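Local coordinates for putative extracellular solute-binding protein (Bordetella bronchiseptica, PDB 4P56) that probably captures mandelate or a related small carboxylate in the periplasm and hands it to a TRAP-type membrane transporter for uptake, at residues 195-198 / 199-202; 249-252 / 253-256; 43-46 / 47-51; 111-114 / 115-118; 256-259 / 260-264. All blocks are in the same frame, centred on the assembly; numbering follows the deposited sequence.

All five contacts are local, made by side chains and backbone within a turn or two of helix. Interactions 2 and 5 share Asp-256 and treat the two ends of helix 252-260, its capped start and its last turn; their centres lie about 11 Å apart. Interaction 3, the kinked turn at 43-51, docks on interaction 5: Trp-49 NE1 stands 2.9 Å from Leu-261 O, a probable hydrogen bond. Interaction 4, the start of helix 114-129, comes within about 7 Å of interaction 5, nearest atoms. Interaction 1 is remote, its centre about 45 Å from that of interaction 2, yet the side chain of Ser-195 is about 8 Å from bound (R)-mandelate; those of Leu-46 and Ala-114 are each about 11 Å away.

Interaction 1: 195-198 / 199-202; sequences SYEL and LSTG
Glu-197 O is gripped twice by Thr-201, by the backbone N at 3.1 Å and by OG1 at 2.7 Å. One residue earlier, Tyr-196 O is held likewise by Ser-200, whose N lies 2.7 Å and whose OG lies 2.8 Å from that oxygen. The two donors of Ser-200 use Tyr-196 O differently: the N-H comes nearly along the C=O axis, whereas OG arrives tilted 33° from the carbonyl plane. Both hydroxyls reach back because they sit between their own backbone N and carbonyl carbon (chi1 65° in Ser-200, 61° in Thr-201), which turns them toward the preceding turn. The Tyr-196 ring, thrown out with CG opposite the backbone N, carries a CH-pi contact: Ser-200 CB lies over one face, offset toward the rim, 4.1 Å from the ring centroid. Glu-197 bends at chi2 and crosses the Thr-201 side chain, bringing OE2 to 3.6 Å from the methyl CG2. On the inner side, Leu-199 N bonds to Ser-195 O, and the isobutyl group of Leu-199 leans over that same oxygen before packing on Thr-154, Val-207 and Leu-219. Ser-195 OG hydrogen-bonds to the carbonyl oxygen of Ala-192, which lines the mandelate pocket. Gly-202, with positive phi, closes the helix in a Schellman motif. Near the C-terminal end of helix 195-200, each hydroxyl thus donates to a carbonyl that already accepts from the same residue's N-H, so Ser-200 and Thr-201 both satisfy their hydroxyl donors within the last turn.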
loop_
_atom_site.group_PDB
_atom_site.type_symbol
_atom_site.label_atom_id
_atom_site.label_comp_id
_atom_site.label_asym_id
_atom_site.label_seq_id
_atom_site.Cartn_x
_atom_site.Cartn_y
_atom_site.Cartn_z
ATOM N N SER A 195 -5.115 -13.709 -4.116
ATOM C CA SER A 195 -3.881 -14.409 -3.774
ATOM C C SER A 195 -4.146 -15.853 -3.294
ATOM O O SER A 195 -3.430 -16.784 -3.654
ATOM C CB SER A 195 -3.069 -13.583 -2.744
ATOM O OG SER A 195 -3.751 -13.468 -1.493
ATOM N N TYR A 196 -5.206 -16.055 -2.525
ATOM C CA TYR A 196 -5.494 -17.383 -2.006
ATOM C C TYR A 196 -5.823 -18.346 -3.145
ATOM O O TYR A 196 -5.274 -19.460 -3.226
ATOM C CB TYR A 196 -6.641 -17.346 -0.975
ATOM C CG TYR A 196 -6.898 -18.732 -0.449
ATOM C CD1 TYR A 196 -6.195 -19.219 0.643
ATOM C CD2 TYR A 196 -7.788 -19.592 -1.099
ATOM C CE1 TYR A 196 -6.401 -20.520 1.110
ATOM C CE2 TYR A 196 -7.984 -20.882 -0.648
ATOM C CZ TYR A 196 -7.289 -21.337 0.454
ATOM O OH TYR A 196 -7.492 -22.618 0.901
ATOM N N GLU A 197 -6.701 -17.933 -4.048
ATOM C CA GLU A 197 -7.041 -18.807 -5.167
ATOM C C GLU A 197 -5.805 -19.160 -6.021
ATOM O O GLU A 197 -5.593 -20.315 -6.419
ATOM C CB GLU A 197 -8.118 -18.153 -6.044
ATOM C CG GLU A 197 -8.428 -18.914 -7.308
ATOM C CD GLU A 197 -9.213 -20.175 -7.039
ATOM O OE1 GLU A 197 -9.446 -20.484 -5.854
ATOM O OE2 GLU A 197 -9.598 -20.860 -8.009
ATOM N N LEU A 198 -4.996 -18.162 -6.332
ATOM C CA LEU A 198 -3.864 -18.371 -7.224
ATOM C C LEU A 198 -2.804 -19.262 -6.579
ATOM O O LEU A 198 -2.111 -20.013 -7.262
ATOM C CB LEU A 198 -3.230 -17.035 -7.601
ATOM C CG LEU A 198 -4.020 -16.173 -8.583
ATOM C CD1 LEU A 198 -3.451 -14.772 -8.576
ATOM C CD2 LEU A 198 -3.992 -16.765 -9.989
ATOM N N LEU A 199 -2.648 -19.139 -5.267
ATOM C CA LEU A 199 -1.649 -19.927 -4.557
ATOM C C LEU A 199 -2.164 -21.317 -4.240
ATOM O O LEU A 199 -1.441 -22.312 -4.409
ATOM C CB LEU A 199 -1.237 -19.230 -3.251
ATOM C CG LEU A 199 -0.310 -18.030 -3.474
ATOM C CD1 LEU A 199 -0.239 -17.190 -2.224
ATOM C CD2 LEU A 199 1.080 -18.468 -3.911
ATOM N N SER A 200 -3.400 -21.392 -3.751
ATOM C CA SER A 200 -3.971 -22.693 -3.380
ATOM C C SER A 200 -4.036 -23.640 -4.575
ATOM O O SER A 200 -3.856 -24.851 -4.409
ATOM C CB SER A 200 -5.352 -22.540 -2.760
ATOM O OG SER A 200 -6.290 -22.020 -3.690
ATOM N N THR A 201 -4.282 -23.094 -5.773
ATOM C CA THR A 201 -4.435 -23.917 -6.979
ATOM C C THR A 201 -3.107 -24.213 -7.661
ATOM O O THR A 201 -3.041 -25.058 -8.577
ATOM C CB THR A 201 -5.362 -23.263 -8.018
ATOM O OG1 THR A 201 -4.813 -22.002 -8.435
ATOM C CG2 THR A 201 -6.757 -23.053 -7.444
ATOM N N GLY A 202 -2.051 -23.548 -7.202
ATOM C CA GLY A 202 -0.728 -23.714 -7.761
ATOM C C GLY A 202 -0.447 -22.949 -9.045
ATOM O O GLY A 202 0.526 -23.258 -9.718
#

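Interaction 2: 249-252 / 253-256; sequences RLSK and QDQD
Ser-251 OG accepts from Asp-254 N at 3.1 Å with an N-H...O angle of 150°, the capping bond that opens helix 252-260. Ser-251 O receives Gln-255 N at 2.8 Å. Beside this N-cap, Lys-252 NZ makes a salt bridge to Asp-256 OD1 at 3.1 Å, meeting it on the syn side and 17° out of the carboxylate plane. The lysine gets there by a bend at chi2 (64°), which carries the extended remainder of the chain across the Asp-256 side chain. Apolar contact is limited: Leu-250 CB rests 3.8 Å from Gln-255 CG.

Three waters form the next shell. One joins Ser-251 N to Asp-254 OD2, a second links Ser-251 OG with Gln-253 OE1, and a third accepts from Lys-252 NZ and donates to Gln-255 OE1 at 2.6 Å, tying together two side chains that cross at about a right angle. Farther out, Asp-254 OD2 forms a salt bridge with Arg-60 NE, which fixes the carboxylate beside the cap. The turn thus links helix 244-248 to helix 252-260, with Leu-250 on Val-61 and Asp-254 on Thr-57 packing it against the connection between helix 40-56 and strand 62-65.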
loop_
_atom_site.group_PDB
_atom_site.type_symbol
_atom_site.label_atom_id
_atom_site.label_comp_id
_atom_site.label_asym_id
_atom_site.label_seq_id
_atom_site.Cartn_x
_atom_site.Cartn_y
_atom_site.Cartn_z
ATOM N N ARG A 249 -21.335 18.625 0.159
ATOM C CA ARG A 249 -22.573 18.593 0.948
ATOM C C ARG A 249 -22.314 18.888 2.424
ATOM O O ARG A 249 -23.250 19.121 3.173
ATOM C CB ARG A 249 -23.264 17.212 0.900
ATOM C CG ARG A 249 -23.967 16.797 -0.398
ATOM C CD ARG A 249 -24.226 15.260 -0.389
ATOM N NE ARG A 249 -25.242 14.847 0.593
ATOM C CZ ARG A 249 -25.415 13.600 1.048
ATOM N NH1 ARG A 249 -24.635 12.600 0.645
ATOM N NH2 ARG A 249 -26.380 13.342 1.921
ATOM N N LEU A 250 -21.063 18.812 2.860
ATOM C CA LEU A 250 -20.747 19.086 4.258
ATOM C C LEU A 250 -20.649 20.592 4.482
ATOM O O LEU A 250 -20.342 21.345 3.551
ATOM C CB LEU A 250 -19.404 18.445 4.632
ATOM C CG LEU A 250 -19.343 16.991 5.115
ATOM C CD1 LEU A 250 -20.024 16.046 4.170
ATOM C CD2 LEU A 250 -17.888 16.586 5.310
ATOM N N SER A 251 -20.894 21.044 5.707
ATOM C CA SER A 251 -20.689 22.458 6.018
ATOM C C SER A 251 -19.196 22.770 5.866
ATOM O O SER A 251 -18.355 21.870 5.899
ATOM C CB SER A 251 -21.135 22.765 7.446
ATOM O OG SER A 251 -20.277 22.128 8.386
ATOM N N LYS A 252 -18.861 24.042 5.726
ATOM C CA LYS A 252 -17.464 24.442 5.697
ATOM C C LYS A 252 -16.710 23.963 6.933
ATOM O O LYS A 252 -15.569 23.524 6.811
ATOM C CB LYS A 252 -17.319 25.955 5.592
ATOM C CG LYS A 252 -15.863 26.437 5.715
ATOM C CD LYS A 252 -15.014 25.916 4.572
ATOM C CE LYS A 252 -13.657 26.618 4.520
ATOM N NZ LYS A 252 -12.641 25.846 3.746
ATOM N N GLN A 253 -17.331 24.062 8.112
ATOM C CA GLN A 253 -16.655 23.670 9.341
ATOM C C GLN A 253 -16.349 22.179 9.296
ATOM O O GLN A 253 -15.298 21.744 9.725
ATOM C CB GLN A 253 -17.523 23.981 10.568
ATOM C CG GLN A 253 -16.992 23.427 11.883
ATOM C CD GLN A 253 -17.975 23.568 13.053
ATOM O OE1 GLN A 253 -19.183 23.695 12.868
ATOM N NE2 GLN A 253 -17.444 23.524 14.264
ATOM N N ASP A 254 -17.287 21.403 8.774
ATOM C CA ASP A 254 -17.153 19.956 8.773
ATOM C C ASP A 254 -16.200 19.492 7.659
ATOM O O ASP A 254 -15.467 18.509 7.813
ATOM C CB ASP A 254 -18.527 19.276 8.683
ATOM C CG ASP A 254 -19.296 19.315 10.023
ATOM O OD1 ASP A 254 -18.698 19.608 11.073
ATOM O OD2 ASP A 254 -20.493 18.990 10.037
ATOM N N GLN A 255 -16.174 20.229 6.554
ATOM C CA GLN A 255 -15.160 19.998 5.529
ATOM C C GLN A 255 -13.772 20.180 6.146
ATOM O O GLN A 255 -12.909 19.326 5.993
ATOM C CB GLN A 255 -15.348 20.961 4.356
ATOM C CG GLN A 255 -16.579 20.679 3.494
ATOM C CD GLN A 255 -16.789 21.758 2.432
ATOM O OE1 GLN A 255 -15.950 22.626 2.258
ATOM N NE2 GLN A 255 -17.901 21.690 1.718
ATOM N N ASP A 256 -13.582 21.277 6.868
ATOM C CA ASP A 256 -12.295 21.560 7.522
ATOM C C ASP A 256 -11.931 20.464 8.512
ATOM O O ASP A 256 -10.781 20.022 8.563
ATOM C CB ASP A 256 -12.345 22.888 8.264
ATOM C CG ASP A 256 -12.280 24.081 7.341
ATOM O OD1 ASP A 256 -12.007 23.905 6.130
ATOM O OD2 ASP A 256 -12.501 25.205 7.849
HETATM O O HOH W 1 -21.921 19.180 7.747
HETATM O O HOH W 2 -21.207 22.607 11.000
HETATM O O HOH W 3 -13.444 23.295 2.222
#

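Interaction 3: 43-46 / 47-51; sequences ADFL and MPWGE
Trp-49 sends CG opposite its backbone N (chi1 -180°), and Phe-45 does nearly the same (chi1 161°), placing the two aromatic groups one turn apart on the same flank of the helix. Phe-45 CE1 stands over one face of the indole, offset toward its rim; the Phe-45 plane is inclined by 32° to the five-membered ring of Trp-49, an oblique pairing. The same atom is 4.2 Å from Trp-49 CB. Leu-46 crosses the indole obliquely and brings CD2 to 3.9 Å from Trp-49 CE3. Selenomethionine Met-47 curls back through bends at chi2 and chi3, so that its methyl CE comes 4.4 Å from Leu-46 CB.

Beneath these groups the helix widens into a pi-type turn at 43-46 and kinks at Pro-48, whose N has no hydrogen to give. The proline ring packs against carbonyls of the turn before, CD 3.3 Å from Ala-43 O and CG 3.4 Å from Asp-44 O. Regular bonding resumes directly: Trp-49 N reaches Phe-45 O at 2.9 Å and Gly-50 N reaches Leu-46 O at 2.8 Å. Helix 40-56 is the crossover of the beta-alpha-beta unit between strands 28-31 and 62-65; Phe-45 and Trp-49 pack on Val-240 of strand 237-242 and Leu-269 of helix 263-285, while Met-47 lies on Leu-65.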
loop_
_atom_site.group_PDB
_atom_site.type_symbol
_atom_site.label_atom_id
_atom_site.label_comp_id
_atom_site.label_asym_id
_atom_site.label_seq_id
_atom_site.Cartn_x
_atom_site.Cartn_y
_atom_site.Cartn_z
ATOM N N ALA A 43 -10.993 -2.864 9.893
ATOM C CA ALA A 43 -11.287 -3.031 11.303
ATOM C C ALA A 43 -10.508 -2.058 12.146
ATOM O O ALA A 43 -11.033 -1.548 13.125
ATOM C CB ALA A 43 -10.985 -4.458 11.767
ATOM N N ASP A 44 -9.241 -1.822 11.796
ATOM C CA ASP A 44 -8.401 -1.036 12.694
ATOM C C ASP A 44 -8.014 0.336 12.162
ATOM O O ASP A 44 -7.314 1.072 12.837
ATOM C CB ASP A 44 -7.157 -1.808 13.106
ATOM C CG ASP A 44 -7.491 -3.030 13.946
ATOM O OD1 ASP A 44 -8.556 -3.056 14.568
ATOM O OD2 ASP A 44 -6.678 -3.953 14.020
ATOM N N PHE A 45 -8.477 0.685 10.981
ATOM C CA PHE A 45 -8.172 2.002 10.419
ATOM C C PHE A 45 -9.470 2.715 10.082
ATOM O O PHE A 45 -9.851 3.634 10.767
ATOM C CB PHE A 45 -7.264 1.921 9.174
ATOM C CG PHE A 45 -7.306 3.147 8.339
ATOM C CD1 PHE A 45 -7.203 4.396 8.918
ATOM C CD2 PHE A 45 -7.492 3.058 6.955
ATOM C CE1 PHE A 45 -7.281 5.554 8.121
ATOM C CE2 PHE A 45 -7.587 4.201 6.161
ATOM C CZ PHE A 45 -7.489 5.451 6.745
ATOM N N LEU A 46 -10.186 2.242 9.071
ATOM C CA LEU A 46 -11.344 2.975 8.576
ATOM C C LEU A 46 -12.471 3.079 9.606
ATOM O O LEU A 46 -13.149 4.119 9.712
ATOM C CB LEU A 46 -11.869 2.322 7.312
ATOM C CG LEU A 46 -10.966 2.591 6.095
ATOM C CD1 LEU A 46 -11.294 1.657 4.979
ATOM C CD2 LEU A 46 -11.119 4.033 5.638
HETATM N N MSE A 47 -12.705 2.010 10.349
HETATM C CA MSE A 47 -13.801 2.040 11.327
HETATM C C MSE A 47 -13.486 3.047 12.451
HETATM O O MSE A 47 -14.298 3.922 12.747
HETATM C CB MSE A 47 -14.076 0.639 11.880
HETATM C CG MSE A 47 -14.685 -0.295 10.842
HETATM SE SE MSE A 47 -16.422 0.338 10.125
HETATM C CE MSE A 47 -15.937 1.447 8.633
ATOM N N PRO A 48 -12.299 2.931 13.076
ATOM C CA PRO A 48 -11.988 3.940 14.098
ATOM C C PRO A 48 -11.951 5.359 13.542
ATOM O O PRO A 48 -12.326 6.309 14.234
ATOM C CB PRO A 48 -10.606 3.531 14.629
ATOM C CG PRO A 48 -10.268 2.200 13.988
ATOM C CD PRO A 48 -11.429 1.740 13.150
ATOM N N TRP A 49 -11.501 5.506 12.301
ATOM C CA TRP A 49 -11.408 6.828 11.681
ATOM C C TRP A 49 -12.817 7.383 11.485
ATOM O O TRP A 49 -13.083 8.551 11.731
ATOM C CB TRP A 49 -10.698 6.680 10.339
ATOM C CG TRP A 49 -10.491 7.925 9.531
ATOM C CD1 TRP A 49 -9.719 9.015 9.854
ATOM C CD2 TRP A 49 -11.028 8.191 8.229
ATOM N NE1 TRP A 49 -9.734 9.925 8.819
ATOM C CE2 TRP A 49 -10.537 9.446 7.819
ATOM C CE3 TRP A 49 -11.870 7.482 7.364
ATOM C CZ2 TRP A 49 -10.878 10.013 6.588
ATOM C CZ3 TRP A 49 -12.197 8.048 6.135
ATOM C CH2 TRP A 49 -11.698 9.293 5.767
ATOM N N GLY A 50 -13.734 6.528 11.050
ATOM C CA GLY A 50 -15.130 6.928 10.935
ATOM C C GLY A 50 -15.700 7.373 12.288
ATOM O O GLY A 50 -16.467 8.336 12.388
ATOM N N GLU A 51 -15.304 6.685 13.349
ATOM C CA GLU A 51 -15.756 7.075 14.686
ATOM C C GLU A 51 -15.196 8.466 15.059
ATOM O O GLU A 51 -15.887 9.291 15.699
ATOM C CB GLU A 51 -15.328 6.004 15.678
ATOM C CG GLU A 51 -16.282 4.824 15.651
ATOM C CD GLU A 51 -17.606 5.214 16.260
ATOM O OE1 GLU A 51 -17.647 5.342 17.501
ATOM O OE2 GLU A 51 -18.588 5.438 15.510
#

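Interaction 4: 111-114 / 115-118; sequences GDTA and TSRS
Arg-117 reaches back from the first turn of helix 114-129 to Gly-111 in the preceding loop. Its CB lies 3.5 Å from Thr-113 O, the carbonyl to which Arg-117 N bonds. With CG opposite the backbone N (chi1 -162°) and a bend at chi3, the chain turns toward Gly-111. NE gives its hydrogen to a water at 2.7 Å, in the guanidinium plane, and this water also donates weakly to Thr-113 O. At the tip, NH2 is 2.9 Å from Gly-111 O, and Gly-111 CA lies over one face of the group; NH1 bonds to Ala-105 O and Ser-110 OG.

Thr-113 is the N-cap: OG1 accepts from Ser-116 N at 3.1 Å along an almost straight line (174°). Ala-114 O is gripped twice by Ser-118, whose N (2.9 Å) and OG (2.6 Å) come from opposite faces of the carbonyl plane. Ser-118 OG also bonds to Ala-145 N of strand 139-145. Around this helix start, Thr-115 OG1 and Ala-114 N bond to Asp-275 of helix 263-285, and Ser-116 OG bonds to Asp-340 of helix 325-340, so the capped turn sits between those two helices and the strand.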
loop_
_atom_site.group_PDB
_atom_site.type_symbol
_atom_site.label_atom_id
_atom_site.label_comp_id
_atom_site.label_asym_id
_atom_site.label_seq_id
_atom_site.Cartn_x
_atom_site.Cartn_y
_atom_site.Cartn_z
ATOM N N GLY A 111 12.445 1.684 4.076
ATOM C CA GLY A 111 11.552 2.055 5.167
ATOM C C GLY A 111 11.175 0.900 6.059
ATOM O O GLY A 111 10.679 -0.118 5.566
ATOM N N ASP A 112 11.368 1.098 7.364
ATOM C CA ASP A 112 11.242 0.032 8.364
ATOM C C ASP A 112 9.807 -0.324 8.719
ATOM O O ASP A 112 9.508 -1.482 9.051
ATOM C CB ASP A 112 11.917 0.457 9.676
ATOM C CG ASP A 112 13.423 0.635 9.545
ATOM O OD1 ASP A 112 14.017 0.175 8.531
ATOM O OD2 ASP A 112 13.991 1.235 10.485
ATOM N N THR A 113 8.936 0.673 8.723
ATOM C CA THR A 113 7.577 0.460 9.224
ATOM C C THR A 113 6.562 1.113 8.310
ATOM O O THR A 113 6.899 2.003 7.540
ATOM C CB THR A 113 7.379 0.980 10.676
ATOM O OG1 THR A 113 7.353 2.420 10.703
ATOM C CG2 THR A 113 8.469 0.430 11.628
ATOM N N ALA A 114 5.311 0.646 8.385
ATOM C CA ALA A 114 4.228 1.297 7.678
ATOM C C ALA A 114 3.996 2.709 8.219
ATOM O O ALA A 114 3.611 3.599 7.468
ATOM C CB ALA A 114 2.956 0.497 7.811
ATOM N N THR A 115 4.191 2.910 9.522
ATOM C CA THR A 115 3.954 4.227 10.106
ATOM C C THR A 115 4.881 5.282 9.544
ATOM O O THR A 115 4.432 6.338 9.057
ATOM C CB THR A 115 4.022 4.189 11.645
ATOM O OG1 THR A 115 2.944 3.386 12.129
ATOM C CG2 THR A 115 3.877 5.617 12.248
ATOM N N SER A 116 6.182 5.040 9.609
ATOM C CA SER A 116 7.133 6.018 9.084
ATOM C C SER A 116 6.937 6.279 7.574
ATOM O O SER A 116 6.879 7.444 7.128
ATOM C CB SER A 116 8.569 5.558 9.396
ATOM O OG SER A 116 8.840 4.371 8.667
ATOM N N ARG A 117 6.777 5.210 6.796
ATOM C CA ARG A 117 6.575 5.343 5.334
ATOM C C ARG A 117 5.280 6.073 4.964
ATOM O O ARG A 117 5.256 6.863 4.008
ATOM C CB ARG A 117 6.570 3.971 4.676
ATOM C CG ARG A 117 6.801 4.005 3.186
ATOM C CD ARG A 117 6.605 2.606 2.575
ATOM N NE ARG A 117 7.545 1.602 3.047
ATOM C CZ ARG A 117 8.736 1.384 2.490
ATOM N NH1 ARG A 117 9.163 2.135 1.477
ATOM N NH2 ARG A 117 9.508 0.426 2.951
ATOM N N SER A 118 4.202 5.796 5.699
ATOM C CA SER A 118 2.926 6.451 5.444
ATOM C C SER A 118 3.041 7.951 5.682
ATOM O O SER A 118 2.622 8.765 4.865
ATOM C CB SER A 118 1.830 5.909 6.378
ATOM O OG SER A 118 1.541 4.549 6.117
HETATM O O HOH W 4 6.706 0.243 5.258
#

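Interaction 5: 256-259 / 260-264; sequences DTLV and RLSGR
Among the backbone bonds, Arg-260 N to Asp-256 O and Leu-261 N to Thr-257 O, each 2.9 Å, continue the helical pattern to the last turn of helix 252-260. The next bond shortens its step: Ser-262 N reaches Val-259 O at 2.9 Å, but from above the carbonyl plane, 70° out of it.

Two side chains add polar bonds. Ser-262 OG donates to Leu-258 O at 2.7 Å, taking the carbonyl that Ser-262 N approaches at too poor an angle. Arg-260 doubles back through a bend at chi3 (71°), and NH2 makes a weak bond to Thr-257 OG1 at 2.8 Å. A water in the guanidinium plane bridges NH1 to the same hydroxyl, whose strongest partner is Gln-253 O one turn earlier.

Packing completes the contact. Thr-257 CA lies over one guanidinium face, 3.4 Å above its plane and toward the rim. Thr-257 and Leu-261 lie side by side, pointing the same way, with CG2 and CD1 4.0 Å apart. Leu-258 meets Ile-53 of helix 40-56, and Ser-262 touches Trp-49.

Gly-263 then takes a positive phi of 49° and bonds through its backbone to Leu-141. This is a helix-to-helix junction in which a serine hydroxyl serves the final turn and a glycine of positive phi turns the chain between helix 252-260 and long helix 263-285.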
loop_
_atom_site.group_PDB
_atom_site.type_symbol
_atom_site.label_atom_id
_atom_site.label_comp_id
_atom_site.label_asym_id
_atom_site.label_seq_id
_atom_site.Cartn_x
_atom_site.Cartn_y
_atom_site.Cartn_z
ATOM N N ASP A 256 -13.582 21.277 6.868
ATOM C CA ASP A 256 -12.295 21.560 7.522
ATOM C C ASP A 256 -11.931 20.464 8.512
ATOM O O ASP A 256 -10.781 20.022 8.563
ATOM C CB ASP A 256 -12.345 22.888 8.264
ATOM C CG ASP A 256 -12.280 24.081 7.341
ATOM O OD1 ASP A 256 -12.007 23.905 6.130
ATOM O OD2 ASP A 256 -12.501 25.205 7.849
ATOM N N THR A 257 -12.918 20.018 9.277
ATOM C CA THR A 257 -12.712 18.923 10.226
ATOM C C THR A 257 -12.309 17.622 9.526
ATOM O O THR A 257 -11.340 16.978 9.922
ATOM C CB THR A 257 -13.976 18.699 11.112
ATOM O OG1 THR A 257 -14.156 19.847 11.921
ATOM C CG2 THR A 257 -13.825 17.472 12.010
ATOM N N LEU A 258 -13.029 17.247 8.471
ATOM C CA LEU A 258 -12.706 16.025 7.768
ATOM C C LEU A 258 -11.280 16.096 7.221
ATOM O O LEU A 258 -10.506 15.145 7.321
ATOM C CB LEU A 258 -13.696 15.757 6.637
ATOM C CG LEU A 258 -13.396 14.507 5.799
ATOM C CD1 LEU A 258 -13.322 13.277 6.671
ATOM C CD2 LEU A 258 -14.431 14.325 4.698
ATOM N N VAL A 259 -10.928 17.242 6.648
ATOM C CA VAL A 259 -9.569 17.440 6.175
ATOM C C VAL A 259 -8.531 17.349 7.306
ATOM O O VAL A 259 -7.479 16.739 7.137
ATOM C CB VAL A 259 -9.455 18.754 5.397
ATOM C CG1 VAL A 259 -7.999 19.046 4.993
ATOM C CG2 VAL A 259 -10.324 18.672 4.170
ATOM N N ARG A 260 -8.831 17.932 8.461
ATOM C CA ARG A 260 -7.903 17.888 9.601
ATOM C C ARG A 260 -7.690 16.455 10.114
ATOM O O ARG A 260 -6.614 16.102 10.610
ATOM C CB ARG A 260 -8.470 18.784 10.686
ATOM C CG ARG A 260 -7.730 18.854 11.980
ATOM C CD ARG A 260 -8.282 20.053 12.792
ATOM N NE ARG A 260 -9.637 19.824 13.295
ATOM C CZ ARG A 260 -10.730 20.520 12.953
ATOM N NH1 ARG A 260 -10.685 21.521 12.081
ATOM N NH2 ARG A 260 -11.899 20.200 13.492
ATOM N N LEU A 261 -8.724 15.636 9.981
ATOM C CA LEU A 261 -8.673 14.233 10.384
ATOM C C LEU A 261 -8.110 13.365 9.259
ATOM O O LEU A 261 -7.953 12.158 9.407
ATOM C CB LEU A 261 -10.068 13.748 10.766
ATOM C CG LEU A 261 -10.591 14.321 12.085
ATOM C CD1 LEU A 261 -12.042 13.917 12.335
ATOM C CD2 LEU A 261 -9.682 13.886 13.276
ATOM N N SER A 262 -7.793 13.981 8.125
ATOM C CA SER A 262 -7.244 13.219 7.004
ATOM C C SER A 262 -5.746 13.487 6.891
ATOM O O SER A 262 -5.088 13.738 7.898
ATOM C CB SER A 262 -8.001 13.576 5.716
ATOM O OG SER A 262 -9.379 13.178 5.810
ATOM N N GLY A 263 -5.194 13.440 5.675
ATOM C CA GLY A 263 -3.791 13.769 5.480
ATOM C C GLY A 263 -2.876 13.061 6.464
ATOM O O GLY A 263 -2.891 11.865 6.562
ATOM N N ARG A 264 -2.056 13.812 7.182
ATOM C CA ARG A 264 -1.022 13.213 8.006
ATOM C C ARG A 264 -1.622 12.386 9.153
ATOM O O ARG A 264 -1.051 11.357 9.591
ATOM C CB ARG A 264 -0.174 14.345 8.569
ATOM C CG ARG A 264 1.053 13.894 9.270
ATOM C CD ARG A 264 1.670 15.128 9.859
ATOM N NE ARG A 264 3.100 15.138 9.666
ATOM C CZ ARG A 264 3.932 14.383 10.367
ATOM N NH1 ARG A 264 3.462 13.560 11.302
ATOM N NH2 ARG A 264 5.235 14.455 10.136
HETATM O O HOH W 5 -13.430 22.788 11.711
#